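Local coordinates for protein nucleoside-diphosphate-sugar epimerase (Pseudomonas aeruginosa, PDB 2X4G) that probably binds a nicotinamide adenine dinucleotide cofactor in a Rossmann domain and, as in related nucleotide-sugar epimerases, uses it for redox chemistry on a substrate not yet established, at residues H28-I33 with H38-I43; G104-F109 with D163-E168. All coordinates share one frame; numbering follows the deposited sequence.

Interaction 1 (H28-I33 with H38-I43); sequences HAARAI and HDLVLI
Leu40 points its isobutyl fork at the helix, and its two methyls divide the work of meeting Ile33 and Ala30. With CG anti to the backbone N (chi1 172°), the fork stands up from the strand. CD1 then touches the Ile33 side, 3.8 Å from Ile33 CD1 and 4.0 Å from Ile33 CG2, lodging against the tips of both isoleucine branches. The Leu40 and Ile33 side chains cross at about a right angle. The other methyl, CD2, goes to the preceding turn of the helix and lies 4.0 Å from Ala30 CB. Because Ala30 is so short, that turn offers a shallow hollow, and a second methyl enters it: Leu42 CD2 comes within 4.1 Å of Ala30 CB. Leu42 contributes less, since only the end of its side chain comes near the helix.

At the other end of the contact Ile33 is the bump. Its CG2 branch reaches 3.8 Å from His38 CB, where the chain has just come back from the helix. A backbone bond closes this end, His38 N donating to Ile33 O at 3.2 Å with an N-H...O angle of 151°.

Helix and strand run nearly antiparallel, at 157° with a closest axis approach of 8.5 Å, as the second half of a right-handed beta-alpha-beta crossover requires. The unit is strand 15-19, helix 24-35 and strand 39-44, the start of the Rossmann fold in this family. Around it, Val18 of strand 15-19 and Leu227 of helix 219-232 also touch Ile33, Tyr16 meets the His38 ring edge-to-face, and Leu40 shares backbone bonding with Glu59 of the next parallel strand.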
loop_
_atom_site.group_PDB
_atom_site.type_symbol
_atom_site.label_atom_id
_atom_site.label_comp_id
_atom_site.label_asym_id
_atom_site.label_seq_id
_atom_site.Cartn_x
_atom_site.Cartn_y
_atom_site.Cartn_z
ATOM N N HIS A 28 -7.867 -15.060 -26.480
ATOM C CA HIS A 28 -7.333 -16.350 -26.955
ATOM C C HIS A 28 -8.392 -17.471 -26.838
ATOM O O HIS A 28 -8.394 -18.396 -27.639
ATOM C CB HIS A 28 -6.046 -16.723 -26.203
ATOM C CG HIS A 28 -4.837 -15.926 -26.612
ATOM N ND1 HIS A 28 -4.087 -16.219 -27.734
ATOM C CD2 HIS A 28 -4.219 -14.874 -26.018
ATOM C CE1 HIS A 28 -3.082 -15.366 -27.827
ATOM N NE2 HIS A 28 -3.137 -14.540 -26.795
ATOM N N ALA A 29 -9.317 -17.405 -25.887
ATOM C CA ALA A 29 -10.446 -18.349 -25.928
ATOM C C ALA A 29 -11.238 -18.083 -27.207
ATOM O O ALA A 29 -11.531 -19.002 -27.955
ATOM C CB ALA A 29 -11.327 -18.220 -24.725
ATOM N N ALA A 30 -11.550 -16.814 -27.462
ATOM C CA ALA A 30 -12.324 -16.424 -28.630
ATOM C C ALA A 30 -11.694 -16.986 -29.909
ATOM O O ALA A 30 -12.359 -17.667 -30.701
ATOM C CB ALA A 30 -12.440 -14.923 -28.704
ATOM N N ARG A 31 -10.409 -16.724 -30.084
ATOM C CA ARG A 31 -9.645 -17.277 -31.195
ATOM C C ARG A 31 -9.713 -18.795 -31.340
ATOM O O ARG A 31 -9.741 -19.322 -32.436
ATOM C CB ARG A 31 -8.186 -16.933 -30.999
ATOM C CG ARG A 31 -7.843 -15.509 -31.208
ATOM C CD ARG A 31 -6.374 -15.317 -30.903
ATOM N NE ARG A 31 -5.896 -14.275 -31.762
ATOM C CZ ARG A 31 -5.060 -14.419 -32.777
ATOM N NH1 ARG A 31 -4.493 -15.564 -33.046
ATOM N NH2 ARG A 31 -4.768 -13.358 -33.505
ATOM N N ALA A 32 -9.658 -19.492 -30.219
ATOM C CA ALA A 32 -9.689 -20.938 -30.221
ATOM C C ALA A 32 -11.034 -21.433 -30.714
ATOM O O ALA A 32 -11.098 -22.447 -31.404
ATOM C CB ALA A 32 -9.389 -21.480 -28.817
ATOM N N ILE A 33 -12.097 -20.715 -30.352
ATOM C CA ILE A 33 -13.456 -21.016 -30.796
ATOM C C ILE A 33 -13.561 -20.779 -32.284
ATOM O O ILE A 33 -14.175 -21.540 -32.984
ATOM C CB ILE A 33 -14.494 -20.131 -30.085
ATOM C CG1 ILE A 33 -14.574 -20.456 -28.578
ATOM C CG2 ILE A 33 -15.858 -20.300 -30.693
ATOM C CD1 ILE A 33 -15.248 -19.351 -27.725
ATOM N N HIS A 38 -16.307 -23.062 -34.845
ATOM C CA HIS A 38 -17.589 -22.792 -34.223
ATOM C C HIS A 38 -18.022 -21.349 -34.475
ATOM O O HIS A 38 -17.237 -20.519 -34.916
ATOM C CB HIS A 38 -17.492 -23.109 -32.744
ATOM C CG HIS A 38 -17.068 -24.518 -32.491
ATOM N ND1 HIS A 38 -16.059 -24.853 -31.615
ATOM C CD2 HIS A 38 -17.483 -25.682 -33.051
ATOM C CE1 HIS A 38 -15.883 -26.163 -31.629
ATOM N NE2 HIS A 38 -16.731 -26.688 -32.494
ATOM N N ASP A 39 -19.298 -21.074 -34.233
ATOM C CA ASP A 39 -19.812 -19.724 -34.290
ATOM C C ASP A 39 -19.461 -19.058 -32.973
ATOM O O ASP A 39 -19.716 -19.613 -31.905
ATOM C CB ASP A 39 -21.322 -19.729 -34.511
ATOM C CG ASP A 39 -21.706 -20.012 -35.963
ATOM O OD1 ASP A 39 -22.864 -20.445 -36.168
ATOM O OD2 ASP A 39 -20.875 -19.787 -36.895
ATOM N N LEU A 40 -18.872 -17.872 -33.055
ATOM C CA LEU A 40 -18.370 -17.184 -31.881
ATOM C C LEU A 40 -19.302 -16.063 -31.510
ATOM O O LEU A 40 -19.648 -15.225 -32.357
ATOM C CB LEU A 40 -17.006 -16.605 -32.186
ATOM C CG LEU A 40 -16.377 -15.683 -31.165
ATOM C CD1 LEU A 40 -16.237 -16.379 -29.807
ATOM C CD2 LEU A 40 -15.023 -15.218 -31.745
ATOM N N VAL A 41 -19.712 -16.051 -30.251
ATOM C CA VAL A 41 -20.431 -14.916 -29.700
ATOM C C VAL A 41 -19.548 -14.247 -28.641
ATOM O O VAL A 41 -18.902 -14.928 -27.848
ATOM C CB VAL A 41 -21.793 -15.339 -29.101
ATOM C CG1 VAL A 41 -22.453 -14.172 -28.374
ATOM C CG2 VAL A 41 -22.711 -15.892 -30.201
ATOM N N LEU A 42 -19.507 -12.919 -28.659
ATOM C CA LEU A 42 -18.781 -12.135 -27.669
ATOM C C LEU A 42 -19.770 -11.278 -26.883
ATOM O O LEU A 42 -20.424 -10.387 -27.446
ATOM C CB LEU A 42 -17.759 -11.217 -28.343
ATOM C CG LEU A 42 -16.739 -11.875 -29.249
ATOM C CD1 LEU A 42 -15.763 -10.842 -29.792
ATOM C CD2 LEU A 42 -16.027 -12.987 -28.488
ATOM N N ILE A 43 -19.899 -11.564 -25.591
ATOM C CA ILE A 43 -20.739 -10.768 -24.715
ATOM C C ILE A 43 -19.841 -9.720 -24.067
ATOM O O ILE A 43 -18.932 -10.067 -23.340
ATOM C CB ILE A 43 -21.430 -11.641 -23.652
ATOM C CG1 ILE A 43 -22.318 -12.709 -24.319
ATOM C CG2 ILE A 43 -22.293 -10.784 -22.720
ATOM C CD1 ILE A 43 -22.789 -13.786 -23.365
#

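Interaction 2 (G104-F109 with D163-E168); sequences GQTNPF and DEQARE
Gln165 reaches from helix 154-171 to two consecutive residues of helix 98-116, Thr106 and Asn107, in a polar bridge between neighbouring helices of the Rossmann fold. The backbones stay well separated, the nearest CA pair being Asn107 and Gln165 at 8.5 Å, and 123 Å² is buried in total. The gap is crossed by an extended glutamine: CG lies anti to the backbone N (chi1 -177°) and the chain continues straight, carrying the amide to the other helix.

Both ends of that amide face polar groups. The Thr106 hydroxyl is placed to donate to OE1, but the modelled 2.5 Å from Thr106 OG1 to Gln165 OE1 is implausibly short, so the details of this bond are doubtful. The same OG1 is also hydrogen-bonded to Leu103 O one turn back in its own helix, a competing acceptor for the single hydroxyl proton.

Thr106 and Gln165 are buried, whereas Asn107 is exposed, so the bridge runs from inside to surface. Leu103 and Tyr110 of helix 98-116 also touch the Gln165 side chain. Beneath, Phe83 of strand 80-83 meets Thr106, and Val176 and Ile178 of strand 176-185 touch Ala166. At the outer end of the bridge the Asn107 and Gln165 amide planes are nearly parallel, 7° apart, although the side chains themselves cross obliquely. There Gln165 NE2 gives Asn107 OD1 a weak hydrogen bond, 3.1 Å long and bent to 129° at the hydrogen.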
loop_
_atom_site.group_PDB
_atom_site.type_symbol
_atom_site.label_atom_id
_atom_site.label_comp_id
_atom_site.label_asym_id
_atom_site.label_seq_id
_atom_site.Cartn_x
_atom_site.Cartn_y
_atom_site.Cartn_z
ATOM N N GLY A 104 -20.076 -10.130 -6.282
ATOM C CA GLY A 104 -21.151 -9.300 -6.808
ATOM C C GLY A 104 -21.218 -9.238 -8.326
ATOM O O GLY A 104 -22.287 -9.006 -8.898
ATOM N N GLN A 105 -20.080 -9.422 -8.980
ATOM C CA GLN A 105 -20.039 -9.448 -10.435
ATOM C C GLN A 105 -20.474 -10.810 -10.952
ATOM O O GLN A 105 -21.235 -10.882 -11.928
ATOM C CB GLN A 105 -18.632 -9.127 -10.960
ATOM C CG GLN A 105 -18.210 -7.637 -10.815
ATOM C CD GLN A 105 -16.766 -7.354 -11.314
ATOM O OE1 GLN A 105 -16.254 -8.022 -12.243
ATOM N NE2 GLN A 105 -16.118 -6.355 -10.696
ATOM N N THR A 106 -20.003 -11.888 -10.326
ATOM C CA THR A 106 -20.305 -13.219 -10.839
ATOM C C THR A 106 -21.729 -13.647 -10.555
ATOM O O THR A 106 -22.320 -14.386 -11.334
ATOM C CB THR A 106 -19.388 -14.309 -10.262
ATOM O OG1 THR A 106 -19.361 -14.192 -8.837
ATOM C CG2 THR A 106 -17.973 -14.208 -10.829
ATOM N N ASN A 107 -22.290 -13.212 -9.439
ATOM C CA ASN A 107 -23.559 -13.788 -9.026
ATOM C C ASN A 107 -24.672 -13.594 -10.060
ATOM O O ASN A 107 -25.398 -14.546 -10.360
ATOM C CB ASN A 107 -23.990 -13.308 -7.645
ATOM C CG ASN A 107 -24.611 -14.420 -6.835
ATOM O OD1 ASN A 107 -24.056 -15.530 -6.753
ATOM N ND2 ASN A 107 -25.776 -14.153 -6.248
ATOM N N PRO A 108 -24.797 -12.383 -10.635
ATOM C CA PRO A 108 -25.830 -12.199 -11.649
ATOM C C PRO A 108 -25.610 -13.069 -12.888
ATOM O O PRO A 108 -26.572 -13.513 -13.514
ATOM C CB PRO A 108 -25.716 -10.707 -12.010
ATOM C CG PRO A 108 -25.060 -10.080 -10.859
ATOM C CD PRO A 108 -24.104 -11.120 -10.345
ATOM N N PHE A 109 -24.353 -13.299 -13.236
ATOM C CA PHE A 109 -24.018 -14.080 -14.413
ATOM C C PHE A 109 -24.580 -15.479 -14.272
ATOM O O PHE A 109 -25.214 -15.997 -15.183
ATOM C CB PHE A 109 -22.498 -14.111 -14.613
ATOM C CG PHE A 109 -22.034 -15.172 -15.562
ATOM C CD1 PHE A 109 -22.134 -14.983 -16.931
ATOM C CD2 PHE A 109 -21.509 -16.360 -15.086
ATOM C CE1 PHE A 109 -21.726 -15.949 -17.802
ATOM C CE2 PHE A 109 -21.096 -17.325 -15.948
ATOM C CZ PHE A 109 -21.205 -17.124 -17.318
ATOM N N ASP A 163 -13.874 -19.632 -6.401
ATOM C CA ASP A 163 -13.785 -21.072 -6.619
ATOM C C ASP A 163 -14.931 -21.824 -5.922
ATOM O O ASP A 163 -15.618 -22.627 -6.549
ATOM C CB ASP A 163 -12.438 -21.610 -6.147
ATOM C CG ASP A 163 -12.149 -22.996 -6.689
ATOM O OD1 ASP A 163 -12.387 -23.992 -5.961
ATOM O OD2 ASP A 163 -11.687 -23.090 -7.849
ATOM N N GLU A 164 -15.124 -21.560 -4.633
ATOM C CA GLU A 164 -16.253 -22.115 -3.886
ATOM C C GLU A 164 -17.596 -21.829 -4.514
ATOM O O GLU A 164 -18.465 -22.694 -4.529
ATOM C CB GLU A 164 -16.284 -21.573 -2.457
ATOM C CG GLU A 164 -15.555 -22.459 -1.444
ATOM C CD GLU A 164 -16.290 -23.758 -1.120
ATOM O OE1 GLU A 164 -15.623 -24.678 -0.584
ATOM O OE2 GLU A 164 -17.512 -23.867 -1.396
ATOM N N GLN A 165 -17.766 -20.604 -4.998
ATOM C CA GLN A 165 -19.006 -20.168 -5.634
ATOM C C GLN A 165 -19.329 -20.999 -6.860
ATOM O O GLN A 165 -20.466 -21.452 -7.025
ATOM C CB GLN A 165 -18.900 -18.706 -6.045
ATOM C CG GLN A 165 -20.171 -18.119 -6.649
ATOM C CD GLN A 165 -19.981 -16.691 -7.135
ATOM O OE1 GLN A 165 -18.938 -16.366 -7.724
ATOM N NE2 GLN A 165 -20.986 -15.830 -6.899
ATOM N N ALA A 166 -18.333 -21.193 -7.718
ATOM C CA ALA A 166 -18.520 -21.981 -8.939
ATOM C C ALA A 166 -18.907 -23.435 -8.616
ATOM O O ALA A 166 -19.885 -23.966 -9.161
ATOM C CB ALA A 166 -17.268 -21.919 -9.825
ATOM N N ARG A 167 -18.166 -24.069 -7.713
ATOM C CA ARG A 167 -18.488 -25.442 -7.311
ATOM C C ARG A 167 -19.905 -25.521 -6.735
ATOM O O ARG A 167 -20.617 -26.506 -6.948
ATOM C CB ARG A 167 -17.477 -25.967 -6.283
ATOM C CG ARG A 167 -16.034 -25.989 -6.776
ATOM C CD ARG A 167 -15.162 -26.965 -6.019
ATOM N NE ARG A 167 -15.267 -26.809 -4.565
ATOM C CZ ARG A 167 -14.701 -25.832 -3.849
ATOM N NH1 ARG A 167 -13.973 -24.877 -4.432
ATOM N NH2 ARG A 167 -14.856 -25.800 -2.531
ATOM N N GLU A 168 -20.291 -24.473 -6.006
ATOM C CA GLU A 168 -21.597 -24.346 -5.362
ATOM C C GLU A 168 -22.715 -24.299 -6.402
ATOM O O GLU A 168 -23.760 -24.902 -6.213
ATOM C CB GLU A 168 -21.558 -23.098 -4.469
ATOM C CG GLU A 168 -22.837 -22.611 -3.773
ATOM C CD GLU A 168 -22.684 -21.134 -3.285
ATOM O OE1 GLU A 168 -23.063 -20.198 -4.041
ATOM O OE2 GLU A 168 -22.136 -20.906 -2.171
#

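Overall arrangement
Both interactions belong to the Rossmann domain, but they hold different elements. Interaction 1 ties a helix to the strand that follows it after a short turn; interaction 2 joins segments of two helices, the segments 54 residues apart in the chain. Their centres lie 22 Å apart and their nearest atoms about 6 Å, without touching. Both are largely buried, but interaction 2 reaches the surface at Asn107. Interaction 1 buries 256 Å², about twice the 123 Å² of interaction 2, mainly through aliphatic carbons, between a helix and the sheet, with a single backbone bond at one end. Interaction 2 relies on side-chain amides and a hydroxyl instead of apolar interlocking.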